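Local atomic coordinates of transcription factor cep-1 (PDB entry 1T4W), a protein that activates transcription by binding the same DNA consensus sequence as p53, promoting germline apoptosis after DNA damage and ensuring proper meiotic chromosome segregation. Residues A74-R79 and I167-I172; I23-E28 and E190-K195; A156-L159 and N165-L168. All coordinates share one frame; numbering follows the deposited sequence.

Contact 1: A74-R79 and I167-I172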
ATOM      1  N   ALA A  74      -3.724  13.112  -2.899  1.00 19.26           N
ATOM      2  CA  ALA A  74      -2.376  12.587  -2.685  1.00 21.52           C
ATOM      3  C   ALA A  74      -2.030  11.322  -3.465  1.00 21.51           C
ATOM      4  O   ALA A  74      -0.950  11.222  -4.054  1.00 18.55           O
ATOM      5  CB  ALA A  74      -2.142  12.345  -1.186  1.00 20.98           C
ATOM      6  N   ILE A  75      -2.948  10.363  -3.498  1.00 15.18           N
ATOM      7  CA  ILE A  75      -2.638   9.115  -4.183  1.00 15.91           C
ATOM      8  C   ILE A  75      -2.452   9.236  -5.676  1.00 22.17           C
ATOM      9  O   ILE A  75      -1.887   8.338  -6.298  1.00 20.31           O
ATOM     10  CB  ILE A  75      -3.693   8.038  -3.870  1.00 18.98           C
ATOM     11  CG1 ILE A  75      -5.057   8.468  -4.411  1.00 15.52           C
ATOM     12  CG2 ILE A  75      -3.704   7.764  -2.342  1.00 18.88           C
ATOM     13  CD1 ILE A  75      -6.155   7.433  -4.149  1.00 18.89           C
ATOM     14  N   ARG A  76      -2.917  10.342  -6.258  1.00 18.46           N
ATOM     15  CA  ARG A  76      -2.755  10.534  -7.691  1.00 21.33           C
ATOM     16  C   ARG A  76      -1.749  11.664  -8.018  1.00 17.80           C
ATOM     17  O   ARG A  76      -1.524  11.996  -9.172  1.00 24.44           O
ATOM     18  CB  ARG A  76      -4.124  10.802  -8.332  1.00 20.23           C
ATOM     19  CG  ARG A  76      -5.110   9.613  -8.241  1.00 15.27           C
ATOM     20  CD  ARG A  76      -6.476   9.951  -8.867  1.00 18.11           C
ATOM     21  NE  ARG A  76      -7.431   8.861  -8.636  1.00 20.28           N
ATOM     22  CZ  ARG A  76      -8.234   8.797  -7.580  1.00 20.59           C
ATOM     23  NH1 ARG A  76      -8.212   9.767  -6.673  1.00 20.83           N
ATOM     24  NH2 ARG A  76      -9.016   7.735  -7.385  1.00 17.91           N
ATOM     25  N   ASN A  77      -1.152  12.237  -6.984  1.00 19.89           N
ATOM     26  CA  ASN A  77      -0.156  13.311  -7.125  1.00 19.35           C
ATOM     27  C   ASN A  77       1.218  12.667  -7.301  1.00 19.59           C
ATOM     28  O   ASN A  77       1.709  11.995  -6.399  1.00 21.97           O
ATOM     29  CB  ASN A  77      -0.188  14.173  -5.860  1.00 24.23           C
ATOM     30  CG  ASN A  77       0.934  15.202  -5.810  1.00 27.02           C
ATOM     31  OD1 ASN A  77       1.636  15.405  -6.776  1.00 19.10           O
ATOM     32  ND2 ASN A  77       1.092  15.849  -4.665  1.00 24.29           N
ATOM     33  N   PRO A  78       1.878  12.884  -8.455  1.00 17.87           N
ATOM     34  CA  PRO A  78       3.193  12.258  -8.629  1.00 21.70           C
ATOM     35  C   PRO A  78       4.281  12.714  -7.665  1.00 28.52           C
ATOM     36  O   PRO A  78       5.335  12.086  -7.579  1.00 23.07           O
ATOM     37  CB  PRO A  78       3.531  12.560 -10.088  1.00 24.38           C
ATOM     38  CG  PRO A  78       2.847  13.855 -10.339  1.00 28.95           C
ATOM     39  CD  PRO A  78       1.514  13.699  -9.626  1.00 26.83           C
ATOM     40  N   ARG A  79       4.018  13.780  -6.918  1.00 16.22           N
ATOM     41  CA  ARG A  79       5.018  14.293  -5.984  1.00 28.05           C
ATOM     42  C   ARG A  79       4.796  13.873  -4.532  1.00 28.78           C
ATOM     43  O   ARG A  79       5.502  14.338  -3.643  1.00 24.83           O
ATOM     44  CB  ARG A  79       5.045  15.831  -6.052  1.00 29.49           C
ATOM     45  CG  ARG A  79       5.576  16.412  -7.376  1.00 37.31           C
ATOM     46  CD  ARG A  79       5.190  17.889  -7.509  1.00 53.95           C
ATOM     47  NE  ARG A  79       3.744  18.089  -7.353  1.00 70.66           N
ATOM     48  CZ  ARG A  79       2.822  17.710  -8.241  1.00 77.08           C
ATOM     49  NH1 ARG A  79       3.183  17.110  -9.373  1.00 76.83           N
ATOM     50  NH2 ARG A  79       1.533  17.913  -7.992  1.00 62.83           N
ATOM     51  N   ILE A 167      -9.702   2.822 -13.683  1.00 22.24           N
ATOM     52  CA  ILE A 167     -11.125   2.485 -13.651  1.00 19.34           C
ATOM     53  C   ILE A 167     -11.592   2.139 -12.227  1.00 17.11           C
ATOM     54  O   ILE A 167     -12.789   2.216 -11.922  1.00 20.58           O
ATOM     55  CB  ILE A 167     -11.503   1.345 -14.660  1.00 28.43           C
ATOM     56  CG1 ILE A 167     -10.766   0.053 -14.346  1.00 28.06           C
ATOM     57  CG2 ILE A 167     -11.164   1.782 -16.090  1.00 30.83           C
ATOM     58  CD1 ILE A 167     -11.200  -1.103 -15.268  1.00 41.40           C
ATOM     59  N   LEU A 168     -10.648   1.792 -11.354  1.00 17.99           N
ATOM     60  CA  LEU A 168     -10.956   1.492  -9.945  1.00 23.08           C
ATOM     61  C   LEU A 168      -9.724   1.784  -9.121  1.00 20.64           C
ATOM     62  O   LEU A 168      -8.614   1.797  -9.649  1.00 19.58           O
ATOM     63  CB  LEU A 168     -11.318   0.018  -9.734  1.00 21.26           C
ATOM     64  CG  LEU A 168     -12.699  -0.524 -10.130  1.00 25.67           C
ATOM     65  CD1 LEU A 168     -12.654  -2.052 -10.152  1.00 21.06           C
ATOM     66  CD2 LEU A 168     -13.749  -0.039  -9.153  1.00 25.94           C
ATOM     67  N   HIS A 169      -9.920   2.000  -7.826  1.00 14.22           N
ATOM     68  CA  HIS A 169      -8.802   2.260  -6.916  1.00 20.03           C
ATOM     69  C   HIS A 169      -9.171   1.778  -5.537  1.00 19.48           C
ATOM     70  O   HIS A 169     -10.342   1.522  -5.265  1.00 20.66           O
ATOM     71  CB  HIS A 169      -8.422   3.760  -6.866  1.00 16.63           C
ATOM     72  CG  HIS A 169      -9.395   4.638  -6.133  1.00 15.74           C
ATOM     73  ND1 HIS A 169     -10.660   4.905  -6.598  1.00 18.45           N
ATOM     74  CD2 HIS A 169      -9.259   5.358  -4.989  1.00 18.75           C
ATOM     75  CE1 HIS A 169     -11.266   5.750  -5.779  1.00 19.36           C
ATOM     76  NE2 HIS A 169     -10.435   6.041  -4.794  1.00 18.84           N
ATOM     77  N   ALA A 170      -8.167   1.627  -4.676  1.00 14.52           N
ATOM     78  CA  ALA A 170      -8.390   1.190  -3.298  1.00 20.72           C
ATOM     79  C   ALA A 170      -7.128   1.521  -2.531  1.00 19.04           C
ATOM     80  O   ALA A 170      -6.065   1.689  -3.121  1.00 19.43           O
ATOM     81  CB  ALA A 170      -8.655  -0.325  -3.233  1.00 14.46           C
ATOM     82  N   TYR A 171      -7.234   1.622  -1.215  1.00 14.01           N
ATOM     83  CA  TYR A 171      -6.053   1.906  -0.431  1.00 19.07           C
ATOM     84  C   TYR A 171      -6.201   1.476   1.009  1.00 18.95           C
ATOM     85  O   TYR A 171      -7.311   1.200   1.480  1.00 20.92           O
ATOM     86  CB  TYR A 171      -5.714   3.412  -0.485  1.00 17.95           C
ATOM     87  CG  TYR A 171      -6.860   4.328  -0.078  1.00 20.66           C
ATOM     88  CD1 TYR A 171      -7.180   4.513   1.267  1.00 23.50           C
ATOM     89  CD2 TYR A 171      -7.650   4.960  -1.037  1.00 21.80           C
ATOM     90  CE1 TYR A 171      -8.249   5.287   1.652  1.00 19.38           C
ATOM     91  CE2 TYR A 171      -8.743   5.751  -0.666  1.00 21.01           C
ATOM     92  CZ  TYR A 171      -9.029   5.902   0.688  1.00 28.42           C
ATOM     93  OH  TYR A 171     -10.089   6.649   1.094  1.00 21.84           O
ATOM     94  N   ILE A 172      -5.049   1.367   1.672  1.00 15.76           N
ATOM     95  CA  ILE A 172      -4.981   1.103   3.096  1.00 16.14           C
ATOM     96  C   ILE A 172      -4.769   2.536   3.606  1.00 18.39           C
ATOM     97  O   ILE A 172      -3.735   3.166   3.361  1.00 18.94           O
ATOM     98  CB  ILE A 172      -3.806   0.236   3.464  1.00 17.52           C
ATOM     99  CG1 ILE A 172      -4.058  -1.181   2.919  1.00 21.49           C
ATOM    100  CG2 ILE A 172      -3.649   0.203   5.020  1.00 19.97           C
ATOM    101  CD1 ILE A 172      -2.911  -2.132   3.100  1.00 21.67           C
TER
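Arg76 and His169 make the polar half of this contact. The guanidinium nitrogen Arg76 NH2 stands 3.2 Å above the His169 ring plane and over the ring centre; accordingly it is the same 3.4 Å from His169 CG as from the other four ring atoms. The two flat groups are not stacked, since their planes are turned 69° apart. The Arg76 chain is extended from CG to NE, which carries its end across to the strand although its CB does not point there. Charged partners fix both groups: Arg76 NE pairs with Glu166, Arg76 NH1 with Glu72, and the same Glu72 carboxylate is hydrogen-bonded to His169 NE2 through its other oxygen. Arginine and histidine are therefore held together by a common anion, which probably offsets the positive charge over the ring.

The fold explains the facing. Residues 167-172 belong to a long strand of the p53-like beta sandwich, whose Leu168, Ala170 and Ile172 turn inward onto strand 3-8. His169 and Tyr171 project from the other face, toward the loop after helix 71-74, which leads on to the zinc ligands Cys85 and His88.

Apolar contact is supplied by Ile75. Its CG1 sits between backbone N and carbonyl carbon (chi1 64°), and the extended branch sends CD1 to 3.8 Å from His169 CD2 and 4.2 Å from Tyr171 CD2. That methyl also lies 3.9 Å above the plane of the Arg76 guanidinium, toward its rim.

Two local bonds shape the loop, one of backbone to backbone and one to a side chain. Asn77 N reaches Ala74 O at 3.1 Å, closing a type I turn, and Asn77 OD1 accepts Arg79 N at 2.9 Å (N-H...O 164°) in an Asx turn, the donor lying well above the amide carbonyl plane.

Contact 2: I23-E28 and E190-K195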
ATOM      1  N   ILE A  23      -9.426  -2.487  11.249  1.00 26.42           N
ATOM      2  CA  ILE A  23     -10.364  -1.608  10.582  1.00 27.69           C
ATOM      3  C   ILE A  23     -10.785  -0.644  11.651  1.00 32.29           C
ATOM      4  O   ILE A  23     -10.852  -1.026  12.817  1.00 30.59           O
ATOM      5  CB  ILE A  23     -11.622  -2.356  10.129  1.00 34.40           C
ATOM      6  CG1 ILE A  23     -11.252  -3.523   9.213  1.00 41.33           C
ATOM      7  CG2 ILE A  23     -12.548  -1.392   9.418  1.00 43.65           C
ATOM      8  CD1 ILE A  23     -10.689  -3.121   7.877  1.00 42.30           C
ATOM      9  N   SER A  24     -11.064   0.599  11.269  1.00 21.12           N
ATOM     10  CA  SER A  24     -11.501   1.582  12.241  1.00 24.09           C
ATOM     11  C   SER A  24     -13.012   1.458  12.370  1.00 42.56           C
ATOM     12  O   SER A  24     -13.640   0.682  11.642  1.00 35.31           O
ATOM     13  CB  SER A  24     -11.144   2.995  11.783  1.00 31.23           C
ATOM     14  OG  SER A  24     -11.925   3.388  10.667  1.00 24.37           O
ATOM     15  N   SER A  25     -13.592   2.208  13.298  1.00 38.18           N
ATOM     16  CA  SER A  25     -15.033   2.184  13.489  1.00 54.29           C
ATOM     17  C   SER A  25     -15.669   2.692  12.200  1.00 50.95           C
ATOM     18  O   SER A  25     -16.814   2.375  11.903  1.00 52.33           O
ATOM     19  CB  SER A  25     -15.442   3.092  14.646  1.00 52.52           C
ATOM     20  OG  SER A  25     -15.378   4.451  14.253  1.00 60.13           O
ATOM     21  N   GLU A  26     -14.913   3.478  11.433  1.00 49.35           N
ATOM     22  CA  GLU A  26     -15.406   4.006  10.165  1.00 48.44           C
ATOM     23  C   GLU A  26     -15.099   3.046   9.017  1.00 41.09           C
ATOM     24  O   GLU A  26     -15.279   3.378   7.850  1.00 39.47           O
ATOM     25  CB  GLU A  26     -14.790   5.371   9.878  1.00 42.72           C
ATOM     26  CG  GLU A  26     -14.999   6.353  11.007  1.00 64.34           C
ATOM     27  CD  GLU A  26     -16.463   6.486  11.376  1.00 73.55           C
ATOM     28  OE1 GLU A  26     -17.235   7.041  10.564  1.00 79.18           O
ATOM     29  OE2 GLU A  26     -16.848   6.025  12.473  1.00 77.73           O
ATOM     30  N   HIS A  27     -14.614   1.860   9.358  1.00 36.21           N
ATOM     31  CA  HIS A  27     -14.309   0.834   8.361  1.00 45.78           C
ATOM     32  C   HIS A  27     -13.113   1.072   7.421  1.00 44.09           C
ATOM     33  O   HIS A  27     -12.995   0.425   6.389  1.00 35.37           O
ATOM     34  CB  HIS A  27     -15.563   0.535   7.535  1.00 58.09           C
ATOM     35  CG  HIS A  27     -16.679  -0.055   8.339  1.00 65.77           C
ATOM     36  ND1 HIS A  27     -16.587  -1.292   8.940  1.00 68.12           N
ATOM     37  CD2 HIS A  27     -17.894   0.438   8.676  1.00 67.44           C
ATOM     38  CE1 HIS A  27     -17.696  -1.535   9.616  1.00 65.38           C
ATOM     39  NE2 HIS A  27     -18.504  -0.500   9.473  1.00 71.43           N
ATOM     40  N   GLU A  28     -12.239   2.002   7.778  1.00 33.16           N
ATOM     41  CA  GLU A  28     -11.050   2.277   6.997  1.00 27.00           C
ATOM     42  C   GLU A  28      -9.986   1.292   7.464  1.00 22.74           C
ATOM     43  O   GLU A  28     -10.012   0.831   8.614  1.00 19.13           O
ATOM     44  CB  GLU A  28     -10.635   3.720   7.226  1.00 24.17           C
ATOM     45  CG  GLU A  28     -11.761   4.657   6.835  1.00 33.07           C
ATOM     46  CD  GLU A  28     -11.323   6.090   6.703  1.00 46.86           C
ATOM     47  OE1 GLU A  28     -10.930   6.703   7.727  1.00 34.90           O
ATOM     48  OE2 GLU A  28     -11.374   6.601   5.562  1.00 55.80           O
ATOM     49  N   GLU A 190      -8.227  -0.746  21.194  1.00 21.54           N
ATOM     50  CA  GLU A 190      -8.833  -0.338  22.473  1.00 23.18           C
ATOM     51  C   GLU A 190      -9.450   1.045  22.356  1.00 29.76           C
ATOM     52  O   GLU A 190     -10.533   1.279  22.882  1.00 26.62           O
ATOM     53  CB  GLU A 190      -7.796  -0.325  23.611  1.00 21.61           C
ATOM     54  CG  GLU A 190      -7.293  -1.711  24.011  1.00 32.26           C
ATOM     55  CD  GLU A 190      -8.334  -2.518  24.781  1.00 47.05           C
ATOM     56  OE1 GLU A 190      -8.726  -2.081  25.882  1.00 46.15           O
ATOM     57  OE2 GLU A 190      -8.762  -3.580  24.289  1.00 44.92           O
ATOM     58  N   ARG A 191      -8.763   1.971  21.686  1.00 22.34           N
ATOM     59  CA  ARG A 191      -9.308   3.315  21.529  1.00 24.12           C
ATOM     60  C   ARG A 191     -10.589   3.299  20.681  1.00 37.31           C
ATOM     61  O   ARG A 191     -11.567   3.974  21.014  1.00 29.36           O
ATOM     62  CB  ARG A 191      -8.265   4.261  20.910  1.00 34.23           C
ATOM     63  CG  ARG A 191      -7.209   4.715  21.905  1.00 53.13           C
ATOM     64  CD  ARG A 191      -6.267   5.782  21.348  1.00 65.03           C
ATOM     65  NE  ARG A 191      -5.208   5.250  20.480  1.00 70.35           N
ATOM     66  CZ  ARG A 191      -5.335   5.061  19.168  1.00 69.50           C
ATOM     67  NH1 ARG A 191      -6.477   5.360  18.561  1.00 74.68           N
ATOM     68  NH2 ARG A 191      -4.319   4.587  18.456  1.00 29.98           N
ATOM     69  N   GLU A 192     -10.589   2.522  19.598  1.00 25.16           N
ATOM     70  CA  GLU A 192     -11.769   2.421  18.741  1.00 34.38           C
ATOM     71  C   GLU A 192     -12.950   1.788  19.464  1.00 37.14           C
ATOM     72  O   GLU A 192     -14.053   2.332  19.435  1.00 32.76           O
ATOM     73  CB  GLU A 192     -11.468   1.595  17.487  1.00 23.78           C
ATOM     74  CG  GLU A 192     -10.565   2.279  16.512  1.00 28.14           C
ATOM     75  CD  GLU A 192     -11.212   3.495  15.878  1.00 27.40           C
ATOM     76  OE1 GLU A 192     -12.299   3.351  15.299  1.00 32.15           O
ATOM     77  OE2 GLU A 192     -10.626   4.589  15.939  1.00 37.09           O
ATOM     78  N   ASP A 193     -12.720   0.641  20.106  1.00 32.56           N
ATOM     79  CA  ASP A 193     -13.779  -0.065  20.818  1.00 31.89           C
ATOM     80  C   ASP A 193     -14.316   0.739  21.990  1.00 44.28           C
ATOM     81  O   ASP A 193     -15.438   0.525  22.432  1.00 48.13           O
ATOM     82  CB  ASP A 193     -13.292  -1.415  21.348  1.00 28.24           C
ATOM     83  CG  ASP A 193     -12.927  -2.390  20.240  1.00 30.77           C
ATOM     84  OD1 ASP A 193     -13.403  -2.225  19.099  1.00 29.19           O
ATOM     85  OD2 ASP A 193     -12.176  -3.341  20.522  1.00 31.82           O
ATOM     86  N   ALA A 194     -13.509   1.652  22.508  1.00 35.15           N
ATOM     87  CA  ALA A 194     -13.949   2.465  23.624  1.00 52.53           C
ATOM     88  C   ALA A 194     -15.018   3.411  23.106  1.00 61.79           C
ATOM     89  O   ALA A 194     -15.886   3.851  23.858  1.00 64.73           O
ATOM     90  CB  ALA A 194     -12.787   3.248  24.203  1.00 50.97           C
ATOM     91  N   LYS A 195     -14.953   3.717  21.814  1.00 65.92           N
ATOM     92  CA  LYS A 195     -15.925   4.607  21.197  1.00 72.79           C
ATOM     93  C   LYS A 195     -17.308   3.966  21.257  1.00 79.57           C
ATOM     94  O   LYS A 195     -17.617   3.056  20.483  1.00 79.15           O
ATOM     95  CB  LYS A 195     -15.538   4.892  19.746  1.00 75.69           C
ATOM     96  CG  LYS A 195     -14.125   5.441  19.600  1.00 85.21           C
ATOM     97  CD  LYS A 195     -13.882   6.090  18.243  1.00 84.77           C
ATOM     98  CE  LYS A 195     -14.076   5.114  17.094  1.00 84.91           C
ATOM     99  NZ  LYS A 195     -13.765   5.765  15.785  1.00 92.09           N
TER
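The loop-sheet-helix element of p53-family DNA-binding domains probably has its counterpart here, where Ser25, in the turn of hairpin 19-33, meets Glu192 and Lys195 at the end of the C-terminal helix 181-194. The turn is type I, from Ser24 to His27, with His27 N bonded to Ser24 O at 2.7 Å. Ser24 OG accepts the backbone N of Glu28 at 3.2 Å, bracing the loop from within.

Glu192 makes the central grip. Its chain bends at chi2 (-67°) and brings one oxygen, OE1, to the backbone of the turn: Ser25 N donates to Glu192 OE1 at 2.6 Å with an N-H...O angle of 157°. A salt bridge from Lys195 NZ to the same OE1 measures 2.9 Å. The two donors come from opposite faces of the carboxylate plane, the amide on the anti side and the ammonium on the syn side, so OE1 is clamped between them and its negative charge is probably stabilised.

Lys195 folds back at chi3 from just beyond the helix, and its NZ also donates to Ser25 OG at 2.6 Å. The lysine is poorly ordered, so its exact distances deserve caution. Ser25 OG, besides accepting from Lys195 NZ, donates a hydrogen bond to the anti lone pair of Glu26 OE2, at 2.8 Å.

Contact 3: A156-L159 and N165-L168; sequences AVFL and NEIL
Glu166 reaches Phe158 because its CG is trans to the backbone N (chi1 167°) and the chain stays extended beyond it, bringing the carboxylate obliquely up to the ring, with OE1 3.4 Å from Phe158 CD1 and the planes 58° apart. Phe158 CG, placed beside its own backbone N, turns the ring toward that carboxylate. Glu166 OE1 is held by a salt bridge to Arg76 NE. With an alanine here, the Arg76 guanidinium is likely to lose this charged mate, and the CD1 side of the Phe158 ring its cover.

The backbone evidence centres on Leu159. Its N donates to Leu168 O at 2.8 Å, while its carbonyl oxygen receives Ile167 N at 2.7 Å, an almost straight bond (178°) lying nearly along the C=O axis. A second, weak bond comes to Leu159 O from Leu168 N at 3.4 Å. Leu159 and Leu168 lie side by side, pointing the same way, with CD2 of Leu159 4.2 Å from CD1 of Leu168, and Met4 of strand 3-8 packs on both. Ile167 CD1 comes equally near to Leu159 CD2.

The short segments 156-159 and 166-168 run 108° apart, a strong departure from antiparallel at this point. Two consecutive residues, Ile167 and Leu168, face the single Leu159, which identifies a classic beta bulge in the antiparallel hairpin 152-177 of the p53-like sandwich.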
ATOM      1  N   ALA A 156      -1.707   2.681  -1.842  1.00 16.13           N
ATOM      2  CA  ALA A 156      -2.805   2.791  -2.810  1.00 17.25           C
ATOM      3  C   ALA A 156      -2.565   1.986  -4.079  1.00 18.59           C
ATOM      4  O   ALA A 156      -1.428   1.909  -4.563  1.00 13.24           O
ATOM      5  CB  ALA A 156      -3.023   4.286  -3.191  1.00 17.40           C
ATOM      6  N   VAL A 157      -3.649   1.403  -4.607  1.00 17.27           N
ATOM      7  CA  VAL A 157      -3.607   0.622  -5.838  1.00 19.42           C
ATOM      8  C   VAL A 157      -4.664   1.133  -6.820  1.00 20.58           C
ATOM      9  O   VAL A 157      -5.745   1.573  -6.427  1.00 18.76           O
ATOM     10  CB  VAL A 157      -3.837  -0.897  -5.583  1.00 18.38           C
ATOM     11  CG1 VAL A 157      -2.604  -1.492  -4.877  1.00 19.57           C
ATOM     12  CG2 VAL A 157      -5.086  -1.102  -4.767  1.00 18.87           C
ATOM     13  N   PHE A 158      -4.334   1.044  -8.101  1.00 19.66           N
ATOM     14  CA  PHE A 158      -5.190   1.532  -9.181  1.00 18.45           C
ATOM     15  C   PHE A 158      -5.283   0.469 -10.250  1.00 24.88           C
ATOM     16  O   PHE A 158      -4.265  -0.144 -10.624  1.00 18.52           O
ATOM     17  CB  PHE A 158      -4.573   2.796  -9.801  1.00 14.23           C
ATOM     18  CG  PHE A 158      -4.353   3.906  -8.812  1.00 12.64           C
ATOM     19  CD1 PHE A 158      -5.363   4.825  -8.537  1.00 19.66           C
ATOM     20  CD2 PHE A 158      -3.165   3.986  -8.093  1.00 14.63           C
ATOM     21  CE1 PHE A 158      -5.194   5.817  -7.536  1.00 16.26           C
ATOM     22  CE2 PHE A 158      -2.980   4.964  -7.101  1.00 20.05           C
ATOM     23  CZ  PHE A 158      -3.998   5.880  -6.818  1.00 15.67           C
ATOM     24  N   LEU A 159      -6.501   0.230 -10.723  1.00 16.35           N
ATOM     25  CA  LEU A 159      -6.686  -0.723 -11.798  1.00 25.08           C
ATOM     26  C   LEU A 159      -6.872   0.137 -13.045  1.00 18.08           C
ATOM     27  O   LEU A 159      -7.782   0.968 -13.083  1.00 18.30           O
ATOM     28  CB  LEU A 159      -7.929  -1.589 -11.556  1.00 22.16           C
ATOM     29  CG  LEU A 159      -8.044  -2.800 -12.499  1.00 21.08           C
ATOM     30  CD1 LEU A 159      -6.898  -3.771 -12.244  1.00 19.39           C
ATOM     31  CD2 LEU A 159      -9.373  -3.498 -12.277  1.00 30.66           C
ATOM     32  N   ASN A 165      -6.392   4.460 -18.481  1.00 19.79           N
ATOM     33  CA  ASN A 165      -7.358   5.183 -17.650  1.00 23.77           C
ATOM     34  C   ASN A 165      -7.605   4.368 -16.389  1.00 27.87           C
ATOM     35  O   ASN A 165      -7.815   3.138 -16.458  1.00 20.36           O
ATOM     36  CB  ASN A 165      -8.703   5.342 -18.366  1.00 29.07           C
ATOM     37  CG  ASN A 165      -8.584   6.091 -19.674  1.00 39.77           C
ATOM     38  OD1 ASN A 165      -8.220   7.267 -19.698  1.00 32.00           O
ATOM     39  ND2 ASN A 165      -8.888   5.411 -20.775  1.00 28.22           N
ATOM     40  N   GLU A 166      -7.562   5.046 -15.246  1.00 19.66           N
ATOM     41  CA  GLU A 166      -7.847   4.403 -13.966  1.00 18.95           C
ATOM     42  C   GLU A 166      -9.339   4.069 -13.990  1.00 27.12           C
ATOM     43  O   GLU A 166     -10.156   4.936 -14.317  1.00 22.20           O
ATOM     44  CB  GLU A 166      -7.592   5.360 -12.802  1.00 23.16           C
ATOM     45  CG  GLU A 166      -8.163   4.859 -11.479  1.00 18.71           C
ATOM     46  CD  GLU A 166      -8.209   5.937 -10.389  1.00 20.83           C
ATOM     47  OE1 GLU A 166      -7.340   6.834 -10.387  1.00 17.30           O
ATOM     48  OE2 GLU A 166      -9.102   5.877  -9.516  1.00 15.29           O
ATOM     49  N   ILE A 167      -9.702   2.822 -13.683  1.00 22.24           N
ATOM     50  CA  ILE A 167     -11.125   2.485 -13.651  1.00 19.34           C
ATOM     51  C   ILE A 167     -11.592   2.139 -12.227  1.00 17.11           C
ATOM     52  O   ILE A 167     -12.789   2.216 -11.922  1.00 20.58           O
ATOM     53  CB  ILE A 167     -11.503   1.345 -14.660  1.00 28.43           C
ATOM     54  CG1 ILE A 167     -10.766   0.053 -14.346  1.00 28.06           C
ATOM     55  CG2 ILE A 167     -11.164   1.782 -16.090  1.00 30.83           C
ATOM     56  CD1 ILE A 167     -11.200  -1.103 -15.268  1.00 41.40           C
ATOM     57  N   LEU A 168     -10.648   1.792 -11.354  1.00 17.99           N
ATOM     58  CA  LEU A 168     -10.956   1.492  -9.945  1.00 23.08           C
ATOM     59  C   LEU A 168      -9.724   1.784  -9.121  1.00 20.64           C
ATOM     60  O   LEU A 168      -8.614   1.797  -9.649  1.00 19.58           O
ATOM     61  CB  LEU A 168     -11.318   0.018  -9.734  1.00 21.26           C
ATOM     62  CG  LEU A 168     -12.699  -0.524 -10.130  1.00 25.67           C
ATOM     63  CD1 LEU A 168     -12.654  -2.052 -10.152  1.00 21.06           C
ATOM     64  CD2 LEU A 168     -13.749  -0.039  -9.153  1.00 25.94           C
TER

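Contacts 1 and 3 form one continuous patch: their centres lie about 7 Å apart and they share Ile167 and Leu168. Arg76 NE to Glu166 OE1, 2.7 Å, is the salt bridge that joins them, and a probable backbone bond from Val157 N to Ala170 O, 2.9 Å, extends the pairing of strands 152-160 and 166-177 beyond the bulge. Contact 2 is separate, with its centre about 24 Å from that of contact 1 and about 27 Å from that of contact 3; it touches neither. The connection is through the chain, because strand 166-177 is followed by helix 181-194. All three contacts lie away from the zinc site of Cys85, His88, Cys139 and Cys143.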